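Side-chain contacts in DisA protein (Sorangium cellulosum, PDB 6CCA), which probably transfers methyl groups from S-adenosylmethionine to the alpha carbon of polyketide intermediates, installing a gem-dimethyl group on the disorazol assembly line: residues Gly288-Gln293 against Lys323-Ala328; Met374-Leu379 against Val387-His392. All blocks are in the same frame, centred on the assembly; numbering follows the deposited sequence.

Contact 1: residues Gly288-Gln293 against Lys323-Ala328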
ATOM      1  N   GLY A 288       1.458  15.140  12.349  1.00 35.55           N
ATOM      2  CA  GLY A 288       1.840  16.224  13.209  1.00 33.49           C
ATOM      3  C   GLY A 288       1.723  17.538  12.512  1.00 33.15           C
ATOM      4  O   GLY A 288       1.067  17.672  11.510  1.00 33.37           O
ATOM      5  N   ASP A 289       2.428  18.501  13.022  1.00 32.67           N
ATOM      6  CA  ASP A 289       2.296  19.835  12.551  1.00 38.60           C
ATOM      7  C   ASP A 289       3.356  20.063  11.486  1.00 32.36           C
ATOM      8  O   ASP A 289       4.533  20.180  11.790  1.00 30.27           O
ATOM      9  CB  ASP A 289       2.457  20.793  13.743  1.00 42.33           C
ATOM     10  CG  ASP A 289       2.555  22.256  13.343  1.00 48.01           C
ATOM     11  OD1 ASP A 289       2.673  22.592  12.139  1.00 49.47           O
ATOM     12  OD2 ASP A 289       2.534  23.087  14.278  1.00 49.44           O
ATOM     13  N   VAL A 290       2.925  20.170  10.218  1.00 30.36           N
ATOM     14  CA  VAL A 290       3.901  20.133   9.125  1.00 30.42           C
ATOM     15  C   VAL A 290       4.780  21.364   9.124  1.00 29.96           C
ATOM     16  O   VAL A 290       5.949  21.311   8.803  1.00 26.67           O
ATOM     17  CB  VAL A 290       3.228  19.850   7.765  1.00 33.71           C
ATOM     18  CG1 VAL A 290       2.468  18.516   7.832  1.00 34.42           C
ATOM     19  CG2 VAL A 290       2.290  20.990   7.401  1.00 35.99           C
ATOM     20  N   VAL A 291       4.273  22.507   9.554  1.00 32.51           N
ATOM     21  CA  VAL A 291       5.134  23.686   9.577  1.00 33.52           C
ATOM     22  C   VAL A 291       6.156  23.648  10.705  1.00 36.01           C
ATOM     23  O   VAL A 291       7.336  23.996  10.511  1.00 35.94           O
ATOM     24  CB  VAL A 291       4.274  24.981   9.656  1.00 42.81           C
ATOM     25  CG1 VAL A 291       5.146  26.221   9.774  1.00 45.65           C
ATOM     26  CG2 VAL A 291       3.366  25.058   8.448  1.00 42.13           C
ATOM     27  N   ALA A 292       5.710  23.231  11.898  1.00 37.27           N
ATOM     28  CA  ALA A 292       6.628  22.902  13.003  1.00 36.42           C
ATOM     29  C   ALA A 292       7.768  22.019  12.511  1.00 32.99           C
ATOM     30  O   ALA A 292       8.906  22.204  12.919  1.00 34.75           O
ATOM     31  CB  ALA A 292       5.883  22.229  14.152  1.00 40.51           C
ATOM     32  N   GLN A 293       7.479  21.104  11.570  1.00 30.84           N
ATOM     33  CA  GLN A 293       8.514  20.190  11.059  1.00 25.80           C
ATOM     34  C   GLN A 293       9.422  20.747   9.968  1.00 26.71           C
ATOM     35  O   GLN A 293      10.274  20.051   9.466  1.00 25.43           O
ATOM     36  CB  GLN A 293       7.894  18.874  10.661  1.00 25.39           C
ATOM     37  CG  GLN A 293       7.139  18.180  11.769  1.00 24.98           C
ATOM     38  CD  GLN A 293       6.392  16.986  11.329  1.00 25.89           C
ATOM     39  OE1 GLN A 293       6.985  15.918  11.018  1.00 23.76           O
ATOM     40  NE2 GLN A 293       5.072  17.086  11.358  1.00 25.94           N
ATOM     41  N   LYS A 323      -3.261  18.955   1.652  1.00 18.71           N
ATOM     42  CA  LYS A 323      -3.807  20.165   1.028  1.00 18.51           C
ATOM     43  C   LYS A 323      -3.141  21.450   1.505  1.00 19.62           C
ATOM     44  O   LYS A 323      -2.955  22.350   0.721  1.00 22.49           O
ATOM     45  CB  LYS A 323      -5.329  20.246   1.213  1.00 18.90           C
ATOM     46  CG  LYS A 323      -6.041  19.234   0.387  1.00 21.33           C
ATOM     47  CD  LYS A 323      -7.528  19.441   0.373  1.00 21.71           C
ATOM     48  CE  LYS A 323      -7.974  20.418  -0.699  1.00 21.52           C
ATOM     49  NZ  LYS A 323      -9.366  20.849  -0.391  1.00 19.16           N
ATOM     50  N   ARG A 324      -2.709  21.489   2.747  1.00 20.92           N
ATOM     51  CA  ARG A 324      -1.975  22.646   3.287  1.00 22.03           C
ATOM     52  C   ARG A 324      -0.635  22.758   2.608  1.00 19.83           C
ATOM     53  O   ARG A 324      -0.242  23.844   2.242  1.00 19.30           O
ATOM     54  CB  ARG A 324      -1.789  22.494   4.815  1.00 25.65           C
ATOM     55  CG  ARG A 324      -0.994  23.618   5.483  1.00 33.52           C
ATOM     56  CD  ARG A 324      -1.270  23.673   6.995  1.00 42.43           C
ATOM     57  NE  ARG A 324      -2.723  23.825   7.226  1.00 53.28           N
ATOM     58  CZ  ARG A 324      -3.413  24.952   6.967  1.00 56.35           C
ATOM     59  NH1 ARG A 324      -2.800  26.040   6.483  1.00 62.03           N
ATOM     60  NH2 ARG A 324      -4.727  24.993   7.186  1.00 50.39           N
ATOM     61  N   LEU A 325       0.055  21.623   2.437  1.00 17.27           N
ATOM     62  CA  LEU A 325       1.367  21.584   1.822  1.00 17.60           C
ATOM     63  C   LEU A 325       1.327  21.837   0.306  1.00 15.48           C
ATOM     64  O   LEU A 325       2.259  22.399  -0.261  1.00 16.10           O
ATOM     65  CB  LEU A 325       2.022  20.234   2.028  1.00 18.77           C
ATOM     66  CG  LEU A 325       2.435  19.950   3.477  1.00 22.40           C
ATOM     67  CD1 LEU A 325       2.677  18.492   3.741  1.00 24.69           C
ATOM     68  CD2 LEU A 325       3.682  20.771   3.837  1.00 26.77           C
ATOM     69  N   LEU A 326       0.269  21.351  -0.348  1.00 15.84           N
ATOM     70  CA  LEU A 326       0.159  21.524  -1.814  1.00 14.22           C
ATOM     71  C   LEU A 326      -0.238  22.946  -2.206  1.00 15.23           C
ATOM     72  O   LEU A 326      -1.073  23.581  -1.546  1.00 16.53           O
ATOM     73  CB  LEU A 326      -0.955  20.612  -2.340  1.00 14.87           C
ATOM     74  CG  LEU A 326      -0.601  19.152  -2.610  1.00 15.44           C
ATOM     75  CD1 LEU A 326      -1.862  18.398  -2.993  1.00 16.74           C
ATOM     76  CD2 LEU A 326       0.462  19.008  -3.700  1.00 17.15           C
ATOM     77  N   LYS A 327       0.320  23.394  -3.305  1.00 16.13           N
ATOM     78  CA  LYS A 327      -0.219  24.570  -3.996  1.00 18.70           C
ATOM     79  C   LYS A 327      -1.626  24.285  -4.466  1.00 18.56           C
ATOM     80  O   LYS A 327      -2.016  23.151  -4.719  1.00 16.72           O
ATOM     81  CB  LYS A 327       0.642  24.853  -5.215  1.00 19.25           C
ATOM     82  CG  LYS A 327       2.022  25.358  -4.821  1.00 21.85           C
ATOM     83  CD  LYS A 327       2.923  25.580  -5.996  1.00 25.94           C
ATOM     84  CE  LYS A 327       4.329  25.934  -5.478  1.00 30.90           C
ATOM     85  NZ  LYS A 327       5.205  25.865  -6.679  1.00 36.68           N
ATOM     86  N   ALA A 328      -2.407  25.352  -4.590  1.00 18.43           N
ATOM     87  CA  ALA A 328      -3.638  25.258  -5.326  1.00 17.37           C
ATOM     88  C   ALA A 328      -3.377  24.641  -6.677  1.00 16.55           C
ATOM     89  O   ALA A 328      -2.415  24.988  -7.369  1.00 15.64           O
ATOM     90  CB  ALA A 328      -4.260  26.684  -5.454  1.00 17.19           C
TER
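Val-290 and Leu-325 face each other across the place where a loop turn meets the last turn of helix 315-325, their CA atoms 7.9 Å apart, with no hydrogen bond between 288-293 and 323-328. The two side chains reach toward each other tip to tip. CG2 of Val-290 lies 3.8 Å from CD2 of Leu-325, and the second branches pair alongside, CG1 of Val-290 being 4.1 Å from CD1 of Leu-325. Two forked methyl ends thus meet prong to prong, which suits branched aliphatic residues at a buried spot. With chi1 at -69°, Leu-325 sets CG opposite its carbonyl carbon, and both of its methyls reach the valine. Arg-324 adds a looser touch through CD, while its guanidinium group turns elsewhere, NH1 bonding to Thr-24.

Both segments belong to the methyltransferase domain, whose mainly parallel sheet, closed by the antiparallel strand 402-409, and flanking helices fit the Rossmann-like fold of class I methyltransferases; the contact lies where helix 315-325 gives way to strand 326-327, against the loop between strands 279-281 and 300-306. That loop is shaped by Asp-289. In an Asx motif, its OD1 accepts from N of Ala-292 at 3.1 Å, the donor standing above the carboxylate plane. Its backbone O takes N of Gln-293 and also NE2 of Gln-293, the latter at 3.2 Å and above the carbonyl plane. OE1 of Gln-293 in turn accepts a hydrogen bond from the backbone N of Asp-285. Leu-284 packs on Val-290, and Leu-325 also packs on Leu-286, Phe-295 and Phe-300.

Contact 2: residues Met374-Leu379 against Val387-His392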
ATOM      1  N   MET A 374     -14.092   4.257  -3.316  1.00 21.14           N
ATOM      2  CA  MET A 374     -13.983   4.892  -1.998  1.00 21.11           C
ATOM      3  C   MET A 374     -12.951   6.040  -1.931  1.00 22.39           C
ATOM      4  O   MET A 374     -13.224   7.092  -1.360  1.00 20.89           O
ATOM      5  CB  MET A 374     -13.680   3.889  -0.884  1.00 22.93           C
ATOM      6  CG  MET A 374     -14.820   2.868  -0.608  1.00 22.81           C
ATOM      7  SD  MET A 374     -14.192   1.407   0.285  1.00 21.46           S
ATOM      8  CE  MET A 374     -14.034   2.011   1.911  1.00 19.64           C
ATOM      9  N   TRP A 375     -11.800   5.856  -2.545  1.00 17.63           N
ATOM     10  CA  TRP A 375     -10.807   6.944  -2.613  1.00 18.32           C
ATOM     11  C   TRP A 375     -11.346   8.135  -3.421  1.00 17.05           C
ATOM     12  O   TRP A 375     -11.176   9.289  -2.997  1.00 19.48           O
ATOM     13  CB  TRP A 375      -9.532   6.459  -3.316  1.00 16.99           C
ATOM     14  CG  TRP A 375      -8.513   5.822  -2.418  1.00 15.95           C
ATOM     15  CD1 TRP A 375      -8.133   4.520  -2.491  1.00 18.22           C
ATOM     16  CD2 TRP A 375      -7.685   6.417  -1.380  1.00 17.26           C
ATOM     17  NE1 TRP A 375      -7.129   4.266  -1.590  1.00 16.84           N
ATOM     18  CE2 TRP A 375      -6.885   5.384  -0.855  1.00 15.99           C
ATOM     19  CE3 TRP A 375      -7.582   7.697  -0.810  1.00 18.08           C
ATOM     20  CZ2 TRP A 375      -5.984   5.578   0.146  1.00 17.13           C
ATOM     21  CZ3 TRP A 375      -6.717   7.877   0.242  1.00 18.70           C
ATOM     22  CH2 TRP A 375      -5.909   6.808   0.693  1.00 19.52           C
ATOM     23  N   LYS A 376     -12.054   7.840  -4.503  1.00 19.27           N
ATOM     24  CA  LYS A 376     -12.641   8.898  -5.351  1.00 20.45           C
ATOM     25  C   LYS A 376     -13.597   9.725  -4.523  1.00 21.44           C
ATOM     26  O   LYS A 376     -13.460  10.998  -4.430  1.00 19.24           O
ATOM     27  CB  LYS A 376     -13.208   8.330  -6.667  1.00 24.46           C
ATOM     28  CG  LYS A 376     -13.751   9.386  -7.622  1.00 25.04           C
ATOM     29  CD  LYS A 376     -14.296   8.821  -8.900  1.00 26.24           C
ATOM     30  CE  LYS A 376     -14.651   9.951  -9.878  1.00 27.86           C
ATOM     31  NZ  LYS A 376     -15.793  10.669  -9.378  1.00 29.83           N
ATOM     32  N   GLY A 377     -14.542   9.065  -3.866  1.00 21.18           N
ATOM     33  CA  GLY A 377     -15.560   9.776  -3.049  1.00 22.09           C
ATOM     34  C   GLY A 377     -14.958  10.514  -1.903  1.00 24.86           C
ATOM     35  O   GLY A 377     -15.269  11.691  -1.633  1.00 22.53           O
ATOM     36  N   LEU A 378     -14.020   9.887  -1.217  1.00 23.65           N
ATOM     37  CA  LEU A 378     -13.397  10.600  -0.127  1.00 20.90           C
ATOM     38  C   LEU A 378     -12.565  11.847  -0.544  1.00 18.25           C
ATOM     39  O   LEU A 378     -12.620  12.894   0.161  1.00 22.24           O
ATOM     40  CB  LEU A 378     -12.499   9.674   0.714  1.00 23.90           C
ATOM     41  CG  LEU A 378     -11.794  10.241   1.957  1.00 22.60           C
ATOM     42  CD1 LEU A 378     -12.748  10.716   3.022  1.00 29.19           C
ATOM     43  CD2 LEU A 378     -10.801   9.262   2.566  1.00 26.70           C
ATOM     44  N   LEU A 379     -11.784  11.719  -1.603  1.00 18.71           N
ATOM     45  CA  LEU A 379     -10.897  12.807  -2.003  1.00 20.74           C
ATOM     46  C   LEU A 379     -11.835  13.968  -2.450  1.00 20.64           C
ATOM     47  O   LEU A 379     -11.522  15.149  -2.179  1.00 21.39           O
ATOM     48  CB  LEU A 379     -10.042  12.387  -3.167  1.00 19.45           C
ATOM     49  CG  LEU A 379      -8.914  11.443  -2.705  1.00 18.64           C
ATOM     50  CD1 LEU A 379      -8.344  10.656  -3.832  1.00 17.39           C
ATOM     51  CD2 LEU A 379      -7.781  12.255  -1.996  1.00 21.63           C
ATOM     52  N   VAL A 387     -10.690  14.014  -9.708  1.00 19.57           N
ATOM     53  CA  VAL A 387     -10.175  12.818  -9.093  1.00 19.81           C
ATOM     54  C   VAL A 387     -10.243  11.651 -10.061  1.00 21.16           C
ATOM     55  O   VAL A 387     -11.264  11.367 -10.605  1.00 20.14           O
ATOM     56  CB  VAL A 387     -10.833  12.498  -7.765  1.00 21.62           C
ATOM     57  CG1 VAL A 387     -10.164  11.299  -7.158  1.00 19.40           C
ATOM     58  CG2 VAL A 387     -10.728  13.658  -6.820  1.00 22.52           C
ATOM     59  N   ALA A 388      -9.098  11.040 -10.301  1.00 17.78           N
ATOM     60  CA  ALA A 388      -8.944  10.012 -11.324  1.00 18.78           C
ATOM     61  C   ALA A 388      -8.223   8.758 -10.865  1.00 16.89           C
ATOM     62  O   ALA A 388      -6.989   8.660 -10.969  1.00 15.47           O
ATOM     63  CB  ALA A 388      -8.291  10.587 -12.564  1.00 20.16           C
ATOM     64  N   PRO A 389      -8.980   7.770 -10.362  1.00 18.15           N
ATOM     65  CA  PRO A 389      -8.435   6.456 -10.249  1.00 16.77           C
ATOM     66  C   PRO A 389      -8.281   5.971 -11.669  1.00 21.11           C
ATOM     67  O   PRO A 389      -9.248   6.091 -12.491  1.00 19.86           O
ATOM     68  CB  PRO A 389      -9.495   5.679  -9.496  1.00 18.99           C
ATOM     69  CG  PRO A 389     -10.452   6.671  -8.974  1.00 18.60           C
ATOM     70  CD  PRO A 389     -10.364   7.852  -9.901  1.00 17.50           C
ATOM     71  N   LEU A 390      -7.110   5.510 -12.022  1.00 16.77           N
ATOM     72  CA  LEU A 390      -6.865   5.147 -13.424  1.00 18.22           C
ATOM     73  C   LEU A 390      -7.695   3.885 -13.776  1.00 19.36           C
ATOM     74  O   LEU A 390      -8.107   3.145 -12.885  1.00 19.55           O
ATOM     75  CB  LEU A 390      -5.403   5.007 -13.700  1.00 19.31           C
ATOM     76  CG  LEU A 390      -4.630   6.316 -13.587  1.00 20.61           C
ATOM     77  CD1 LEU A 390      -3.173   6.056 -13.796  1.00 23.11           C
ATOM     78  CD2 LEU A 390      -5.183   7.336 -14.598  1.00 23.57           C
ATOM     79  N   GLN A 391      -7.995   3.694 -15.056  1.00 18.90           N
ATOM     80  CA  GLN A 391      -8.895   2.605 -15.469  1.00 19.07           C
ATOM     81  C   GLN A 391      -8.056   1.418 -15.875  1.00 16.81           C
ATOM     82  O   GLN A 391      -7.081   1.565 -16.596  1.00 17.55           O
ATOM     83  CB  GLN A 391      -9.752   3.078 -16.691  1.00 22.78           C
ATOM     84  CG  GLN A 391     -10.604   4.253 -16.377  1.00 31.62           C
ATOM     85  CD  GLN A 391     -11.343   4.742 -17.632  1.00 40.62           C
ATOM     86  OE1 GLN A 391     -10.992   5.793 -18.247  1.00 48.53           O
ATOM     87  NE2 GLN A 391     -12.340   3.956 -18.053  1.00 43.27           N
ATOM     88  N   HIS A 392      -8.453   0.234 -15.425  1.00 18.14           N
ATOM     89  CA  HIS A 392      -7.798  -1.016 -15.762  1.00 17.97           C
ATOM     90  C   HIS A 392      -8.809  -2.073 -16.067  1.00 20.33           C
ATOM     91  O   HIS A 392      -8.906  -3.109 -15.399  1.00 18.84           O
ATOM     92  CB  HIS A 392      -6.864  -1.478 -14.622  1.00 19.32           C
ATOM     93  CG  HIS A 392      -5.659  -0.615 -14.489  1.00 17.11           C
ATOM     94  ND1 HIS A 392      -5.682   0.534 -13.743  1.00 18.54           N
ATOM     95  CD2 HIS A 392      -4.432  -0.690 -15.027  1.00 18.00           C
ATOM     96  CE1 HIS A 392      -4.510   1.132 -13.835  1.00 18.57           C
ATOM     97  NE2 HIS A 392      -3.731   0.406 -14.599  1.00 17.15           N
TER
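Val-387 turns its side chain into helix 372-381, where Leu-379 and Lys-376, one helical turn apart, receive it. The helix segment and strand 387-389 run nearly antiparallel, at 168°, with axes 8.4 Å apart at closest approach. In Val-387, chi1 of -176° sets CG1 opposite the backbone N, and this methyl touches both helix residues, 3.8 Å from CD1 of Leu-379 and 3.9 Å from CA of Lys-376. The other branch, CG2, lies 3.9 Å from CB of Leu-379, so the valine fork meets both the root and one tip of the leucine, which crosses it at about a right angle.

Lys-376 covers the outer side. Its chain stays extended through chi3 and bends only at chi4 (-69°), carrying CE to 3.7 Å from the carbonyl O of Val-387, while CB rests 4.0 Å from CG of Pro-389. The proline ring, running across the lysine at about a right angle, offers a compact apolar surface to its methylenes. Strand 387-389 pairs with strand 402-409 of the mixed sheet; Ile-405, Leu-319 and Leu-332 continue the core around Leu-379.

No hydrogen bond joins the segments; their contact is mainly apolar, with the lysine's CE lying against the carbonyl O of Val-387: the lysine spends its methylenes on the strand, while its ammonium group forms a salt bridge with Glu-380 on the same helix.

Followed from the N terminus, the chain first closes contact 1, bringing the end of helix 315-325 back to the loop after strand 279-281; the intervening chain includes strand 300-306. It then runs through strand 330-337 and helix 342-346 before contact 2 closes a much shorter loop, from helix 372-381 to strand 387-389. The two are in series, neither enclosing nor crossing the other, with centres 23 Å apart and nearest atoms about 6 Å apart. Helix 315-325 and the sheet connect them: Leu-325 ends that helix in contact 1, whereas Leu-378 of 374-379 packs on Leu-315 and Arg-316 at its start. NZ of Lys-323 hydrogen-bonds to the backbone O of Glu-382, just after helix 372-381, a further tie between the two regions.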